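Long-range contact in LbaCas13a H328A (C2c2) (Lachnospiraceae bacterium NK4A179, PDB 5WLH), which binds pre-crRNA as a CRISPR-Cas13a effector and probably cleaves RNA once the guide has paired with its target: residues I1083-K1094 with Y1343-A1354. Numbering follows the deposited sequence.
Sequences IFDSEDEQKNIK and YKLKNGTVYVDA. With nucleotides of chain B.
Stacking of the Q1090 amide on the Y1343 ring forms the middle of this contact. The two planes lie 24° apart, with Q1090 CD 3.5 Å from Y1343 CD2 and NE2 offset toward the ring's rim. With CG anti to the backbone N (chi1 -179°) and a bend at chi2, the Q1090 chain leaves the helix and lays its amide over one face of the ring. K1094 approaches the same ring at its edge, its CD 3.4 Å from Y1343 OH. A leucine in place of Y1343 would probably leave the Q1090 amide without its flat partner and open a gap beside the K1094 chain.

Aliphatic contacts add to this: L1345 CD2 meets Q1090 CB, V1350 CG2 lies 3.4 Å from E1087 CG, and V1352 CG1 rests on K1094 CG.

Polar bonds lie toward the ends of the contact and at its middle. K1094 NZ donates to A1354 O (2.7 Å) from above the carbonyl plane and also forms a salt bridge with E1098. Near the turn, K1346 N makes a weak hydrogen bond to F1084 O. One water donates to Q1090 OE1 (2.8 Å) and K1344 O and accepts from F1084 N; K685 also binds Q1090 OE1, so this buried oxygen has two donors.

On the RNA side, K1344 NZ donates to O3' of U42 of chain B (2.8 Å), while Y1343 packs on a sugar of the bound RNA. The arrangement is a helix N-terminus, started by the S1086–E1089 capping box, packed against a beta-hairpin at the edge of a four-stranded antiparallel sheet that contacts the crRNA.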
loop_
_atom_site.group_PDB
_atom_site.type_symbol
_atom_site.label_atom_id
_atom_site.label_comp_id
_atom_site.label_asym_id
_atom_site.label_seq_id
_atom_site.Cartn_x
_atom_site.Cartn_y
_atom_site.Cartn_z
ATOM N N ILE A 1083 -29.453 13.787 -13.602
ATOM C CA ILE A 1083 -29.147 14.958 -12.790
ATOM C C ILE A 1083 -30.455 15.708 -12.576
ATOM O O ILE A 1083 -31.092 16.143 -13.543
ATOM C CB ILE A 1083 -28.086 15.849 -13.457
ATOM C CG1 ILE A 1083 -27.151 15.002 -14.326
ATOM C CG2 ILE A 1083 -27.282 16.595 -12.416
ATOM C CD1 ILE A 1083 -26.132 15.814 -15.099
ATOM N N PHE A 1084 -30.858 15.853 -11.319
ATOM C CA PHE A 1084 -32.230 16.201 -10.977
ATOM C C PHE A 1084 -32.370 17.672 -10.603
ATOM O O PHE A 1084 -31.392 18.397 -10.405
ATOM C CB PHE A 1084 -32.725 15.307 -9.835
ATOM C CG PHE A 1084 -32.383 13.858 -10.021
ATOM C CD1 PHE A 1084 -33.183 13.041 -10.804
ATOM C CD2 PHE A 1084 -31.249 13.317 -9.437
ATOM C CE1 PHE A 1084 -32.866 11.707 -10.990
ATOM C CE2 PHE A 1084 -30.926 11.987 -9.617
ATOM C CZ PHE A 1084 -31.735 11.180 -10.397
ATOM N N ASP A 1085 -33.628 18.107 -10.513
ATOM C CA ASP A 1085 -33.966 19.475 -10.136
ATOM C C ASP A 1085 -34.080 19.624 -8.621
ATOM O O ASP A 1085 -33.384 20.443 -8.017
ATOM C CB ASP A 1085 -35.278 19.904 -10.809
ATOM C CG ASP A 1085 -35.109 20.213 -12.285
ATOM O OD1 ASP A 1085 -34.985 21.408 -12.635
ATOM O OD2 ASP A 1085 -35.108 19.264 -13.099
ATOM N N SER A 1086 -34.943 18.833 -7.997
ATOM C CA SER A 1086 -35.267 19.028 -6.593
ATOM C C SER A 1086 -34.266 18.324 -5.681
ATOM O O SER A 1086 -33.525 17.428 -6.090
ATOM C CB SER A 1086 -36.678 18.524 -6.292
ATOM O OG SER A 1086 -36.772 18.059 -4.959
ATOM N N GLU A 1087 -34.263 18.753 -4.417
ATOM C CA GLU A 1087 -33.402 18.146 -3.412
ATOM C C GLU A 1087 -33.949 16.801 -2.945
ATOM O O GLU A 1087 -33.193 15.833 -2.815
ATOM C CB GLU A 1087 -33.241 19.096 -2.228
ATOM C CG GLU A 1087 -31.929 18.944 -1.506
ATOM C CD GLU A 1087 -31.843 19.785 -0.253
ATOM O OE1 GLU A 1087 -32.205 20.979 -0.313
ATOM O OE2 GLU A 1087 -31.412 19.249 0.794
ATOM N N ASP A 1088 -35.257 16.720 -2.690
ATOM C CA ASP A 1088 -35.872 15.461 -2.290
ATOM C C ASP A 1088 -36.036 14.491 -3.452
ATOM O O ASP A 1088 -36.306 13.310 -3.217
ATOM C CB ASP A 1088 -37.228 15.715 -1.630
ATOM C CG ASP A 1088 -37.096 16.256 -0.219
ATOM O OD1 ASP A 1088 -36.908 17.480 -0.068
ATOM O OD2 ASP A 1088 -37.166 15.456 0.740
ATOM N N GLU A 1089 -35.889 14.957 -4.694
ATOM C CA GLU A 1089 -35.788 14.031 -5.815
ATOM C C GLU A 1089 -34.469 13.272 -5.754
ATOM O O GLU A 1089 -34.437 12.043 -5.904
ATOM C CB GLU A 1089 -35.923 14.788 -7.139
ATOM C CG GLU A 1089 -37.353 15.210 -7.473
ATOM C CD GLU A 1089 -37.469 15.908 -8.818
ATOM O OE1 GLU A 1089 -38.613 16.115 -9.281
ATOM O OE2 GLU A 1089 -36.423 16.250 -9.409
ATOM N N GLN A 1090 -33.373 13.990 -5.503
ATOM C CA GLN A 1090 -32.065 13.355 -5.396
ATOM C C GLN A 1090 -32.015 12.386 -4.218
ATOM O O GLN A 1090 -31.595 11.230 -4.367
ATOM C CB GLN A 1090 -30.982 14.427 -5.265
ATOM C CG GLN A 1090 -29.570 13.880 -5.164
ATOM C CD GLN A 1090 -29.151 13.076 -6.386
ATOM O OE1 GLN A 1090 -28.532 13.613 -7.302
ATOM N NE2 GLN A 1090 -29.473 11.784 -6.398
ATOM N N LYS A 1091 -32.446 12.841 -3.036
ATOM C CA LYS A 1091 -32.421 11.988 -1.850
ATOM C C LYS A 1091 -33.291 10.750 -2.020
ATOM O O LYS A 1091 -32.959 9.680 -1.495
ATOM C CB LYS A 1091 -32.874 12.778 -0.618
ATOM C CG LYS A 1091 -32.010 13.979 -0.271
ATOM C CD LYS A 1091 -32.553 14.702 0.956
ATOM C CE LYS A 1091 -32.618 16.211 0.737
ATOM N NZ LYS A 1091 -31.816 16.976 1.738
ATOM N N ASN A 1092 -34.407 10.865 -2.741
ATOM C CA ASN A 1092 -35.246 9.689 -2.953
ATOM C C ASN A 1092 -34.608 8.727 -3.946
ATOM O O ASN A 1092 -34.747 7.506 -3.816
ATOM C CB ASN A 1092 -36.634 10.112 -3.433
ATOM C CG ASN A 1092 -37.616 10.261 -2.293
ATOM O OD1 ASN A 1092 -37.431 9.678 -1.223
ATOM N ND2 ASN A 1092 -38.670 11.042 -2.512
ATOM N N ILE A 1093 -33.928 9.262 -4.958
ATOM C CA ILE A 1093 -33.202 8.409 -5.887
ATOM C C ILE A 1093 -32.136 7.619 -5.142
ATOM O O ILE A 1093 -32.000 6.404 -5.326
ATOM C CB ILE A 1093 -32.600 9.248 -7.028
ATOM C CG1 ILE A 1093 -33.703 9.674 -7.997
ATOM C CG2 ILE A 1093 -31.519 8.474 -7.769
ATOM C CD1 ILE A 1093 -34.226 8.531 -8.849
ATOM N N LYS A 1094 -31.384 8.300 -4.269
ATOM C CA LYS A 1094 -30.364 7.623 -3.471
ATOM C C LYS A 1094 -30.980 6.537 -2.602
ATOM O O LYS A 1094 -30.439 5.428 -2.506
ATOM C CB LYS A 1094 -29.609 8.634 -2.609
ATOM C CG LYS A 1094 -28.438 8.039 -1.821
ATOM C CD LYS A 1094 -27.292 7.670 -2.758
ATOM C CE LYS A 1094 -26.003 7.387 -1.988
ATOM N NZ LYS A 1094 -26.102 6.158 -1.154
ATOM N N TYR A 1343 -23.773 16.008 -4.739
ATOM C CA TYR A 1343 -24.660 15.839 -5.879
ATOM C C TYR A 1343 -24.988 17.216 -6.437
ATOM O O TYR A 1343 -25.536 18.065 -5.722
ATOM C CB TYR A 1343 -25.936 15.096 -5.485
ATOM C CG TYR A 1343 -25.757 13.603 -5.297
ATOM C CD1 TYR A 1343 -24.971 12.856 -6.168
ATOM C CD2 TYR A 1343 -26.367 12.937 -4.240
ATOM C CE1 TYR A 1343 -24.801 11.483 -5.991
ATOM C CE2 TYR A 1343 -26.205 11.564 -4.061
ATOM C CZ TYR A 1343 -25.427 10.844 -4.941
ATOM O OH TYR A 1343 -25.264 9.482 -4.768
ATOM N N LYS A 1344 -24.625 17.444 -7.695
ATOM C CA LYS A 1344 -25.008 18.671 -8.375
ATOM C C LYS A 1344 -26.416 18.548 -8.933
ATOM O O LYS A 1344 -26.796 17.507 -9.476
ATOM C CB LYS A 1344 -24.038 18.990 -9.507
ATOM C CG LYS A 1344 -22.590 18.878 -9.139
ATOM C CD LYS A 1344 -21.782 19.729 -10.082
ATOM C CE LYS A 1344 -20.319 19.619 -9.774
ATOM N NZ LYS A 1344 -19.963 20.084 -8.403
ATOM N N LEU A 1345 -27.190 19.623 -8.797
ATOM C CA LEU A 1345 -28.548 19.694 -9.304
ATOM C C LEU A 1345 -28.603 20.710 -10.446
ATOM O O LEU A 1345 -27.573 21.039 -11.052
ATOM C CB LEU A 1345 -29.495 20.054 -8.154
ATOM C CG LEU A 1345 -29.468 19.179 -6.900
ATOM C CD1 LEU A 1345 -30.267 19.823 -5.778
ATOM C CD2 LEU A 1345 -30.002 17.783 -7.201
ATOM N N LYS A 1346 -29.808 21.199 -10.745
ATOM C CA LYS A 1346 -29.948 22.381 -11.588
ATOM C C LYS A 1346 -29.757 23.649 -10.762
ATOM O O LYS A 1346 -28.995 24.542 -11.146
ATOM C CB LYS A 1346 -31.318 22.388 -12.274
ATOM C CG LYS A 1346 -31.761 21.044 -12.862
ATOM C CD LYS A 1346 -30.756 20.487 -13.858
ATOM C CE LYS A 1346 -30.140 19.194 -13.356
ATOM N NZ LYS A 1346 -28.925 18.865 -14.143
ATOM N N ASN A 1347 -30.447 23.735 -9.621
ATOM C CA ASN A 1347 -30.285 24.820 -8.662
ATOM C C ASN A 1347 -28.814 24.985 -8.313
ATOM O O ASN A 1347 -28.135 25.904 -8.784
ATOM C CB ASN A 1347 -31.066 24.516 -7.385
ATOM C CG ASN A 1347 -32.413 23.903 -7.672
ATOM O OD1 ASN A 1347 -32.509 23.000 -8.500
ATOM N ND2 ASN A 1347 -33.442 24.324 -6.944
ATOM N N GLY A 1348 -28.321 24.061 -7.498
ATOM C CA GLY A 1348 -26.949 24.070 -7.047
ATOM C C GLY A 1348 -26.504 22.702 -6.575
ATOM O O GLY A 1348 -26.361 21.778 -7.379
ATOM N N THR A 1349 -26.306 22.553 -5.267
ATOM C CA THR A 1349 -25.676 21.360 -4.722
ATOM C C THR A 1349 -26.413 20.875 -3.479
ATOM O O THR A 1349 -26.834 21.679 -2.642
ATOM C CB THR A 1349 -24.202 21.643 -4.394
ATOM O OG1 THR A 1349 -23.462 21.759 -5.615
ATOM C CG2 THR A 1349 -23.602 20.533 -3.543
ATOM N N VAL A 1350 -26.577 19.554 -3.373
ATOM C CA VAL A 1350 -27.048 18.904 -2.157
ATOM C C VAL A 1350 -25.989 17.896 -1.718
ATOM O O VAL A 1350 -25.330 17.270 -2.556
ATOM C CB VAL A 1350 -28.416 18.216 -2.357
ATOM C CG1 VAL A 1350 -28.381 17.270 -3.540
ATOM C CG2 VAL A 1350 -28.848 17.478 -1.086
ATOM N N TYR A 1351 -25.814 17.758 -0.405
ATOM C CA TYR A 1351 -24.911 16.775 0.175
ATOM C C TYR A 1351 -25.735 15.639 0.753
ATOM O O TYR A 1351 -26.684 15.877 1.506
ATOM C CB TYR A 1351 -24.027 17.411 1.246
ATOM C CG TYR A 1351 -23.119 18.472 0.672
ATOM C CD1 TYR A 1351 -21.952 18.123 0.007
ATOM C CD2 TYR A 1351 -23.440 19.821 0.772
ATOM C CE1 TYR A 1351 -21.123 19.082 -0.530
ATOM C CE2 TYR A 1351 -22.613 20.792 0.234
ATOM C CZ TYR A 1351 -21.455 20.415 -0.413
ATOM O OH TYR A 1351 -20.621 21.371 -0.948
ATOM N N VAL A 1352 -25.382 14.410 0.380
ATOM C CA VAL A 1352 -26.127 13.213 0.746
ATOM C C VAL A 1352 -25.144 12.184 1.290
ATOM O O VAL A 1352 -24.054 12.012 0.735
ATOM C CB VAL A 1352 -26.905 12.627 -0.456
ATOM C CG1 VAL A 1352 -27.726 11.428 -0.018
ATOM C CG2 VAL A 1352 -27.823 13.683 -1.091
ATOM N N ASP A 1353 -25.525 11.507 2.376
ATOM C CA ASP A 1353 -24.729 10.398 2.889
ATOM C C ASP A 1353 -24.505 9.349 1.815
ATOM O O ASP A 1353 -25.469 8.789 1.276
ATOM C CB ASP A 1353 -25.423 9.744 4.080
ATOM C CG ASP A 1353 -25.387 10.597 5.315
ATOM O OD1 ASP A 1353 -24.632 11.593 5.327
ATOM O OD2 ASP A 1353 -26.110 10.253 6.274
ATOM N N ALA A 1354 -23.229 9.044 1.544
ATOM C CA ALA A 1354 -22.899 7.927 0.656
ATOM C C ALA A 1354 -23.493 6.619 1.164
ATOM O O ALA A 1354 -23.946 5.782 0.375
ATOM C CB ALA A 1354 -21.374 7.789 0.522
ATOM P P G B 43 -16.982 18.515 -10.020
ATOM O OP1 G B 43 -17.473 19.744 -10.684
ATOM O OP2 G B 43 -16.851 17.258 -10.801
ATOM O "O5'" G B 43 -15.544 18.873 -9.442
ATOM C "C5'" G B 43 -15.313 20.067 -8.706
ATOM C "C4'" G B 43 -14.065 19.941 -7.868
ATOM O "O4'" G B 43 -14.191 18.765 -7.017
ATOM C "C3'" G B 43 -12.775 19.701 -8.648
ATOM O "O3'" G B 43 -12.163 20.884 -9.143
ATOM C "C2'" G B 43 -11.921 18.930 -7.650
ATOM O "O2'" G B 43 -11.398 19.805 -6.661
ATOM C "C1'" G B 43 -12.975 18.046 -6.993
ATOM N N9 G B 43 -13.177 16.782 -7.738
ATOM C C8 G B 43 -14.248 16.512 -8.552
ATOM N N7 G B 43 -14.224 15.337 -9.108
ATOM C C5 G B 43 -13.053 14.768 -8.638
ATOM C C6 G B 43 -12.500 13.488 -8.911
ATOM O O6 G B 43 -12.946 12.583 -9.632
ATOM N N1 G B 43 -11.299 13.309 -8.236
ATOM C C2 G B 43 -10.715 14.241 -7.412
ATOM N N2 G B 43 -9.552 13.879 -6.849
ATOM N N3 G B 43 -11.221 15.438 -7.152
ATOM C C4 G B 43 -12.398 15.638 -7.781
ATOM P P U B 42 -19.841 13.630 -10.268
ATOM O OP1 U B 42 -20.665 14.415 -11.228
ATOM O OP2 U B 42 -18.735 12.784 -10.771
ATOM O "O5'" U B 42 -19.212 14.643 -9.217
ATOM C "C5'" U B 42 -19.966 15.721 -8.681
ATOM C "C4'" U B 42 -19.169 16.427 -7.617
ATOM O "O4'" U B 42 -18.846 15.477 -6.565
ATOM C "C3'" U B 42 -17.811 16.959 -8.062
ATOM O "O3'" U B 42 -17.879 18.220 -8.713
ATOM C "C2'" U B 42 -17.016 16.975 -6.764
ATOM O "O2'" U B 42 -17.367 18.097 -5.971
ATOM C "C1'" U B 42 -17.544 15.721 -6.075
ATOM N N1 U B 42 -16.697 14.533 -6.338
ATOM C C2 U B 42 -15.509 14.426 -5.633
ATOM O O2 U B 42 -15.149 15.265 -4.828
ATOM N N3 U B 42 -14.755 13.309 -5.893
ATOM C C4 U B 42 -15.065 12.299 -6.779
ATOM O O4 U B 42 -14.293 11.350 -6.915
ATOM C C5 U B 42 -16.308 12.478 -7.471
ATOM C C6 U B 42 -17.063 13.558 -7.232
HETATM O O HOH W 1 -28.433 15.426 -9.494
#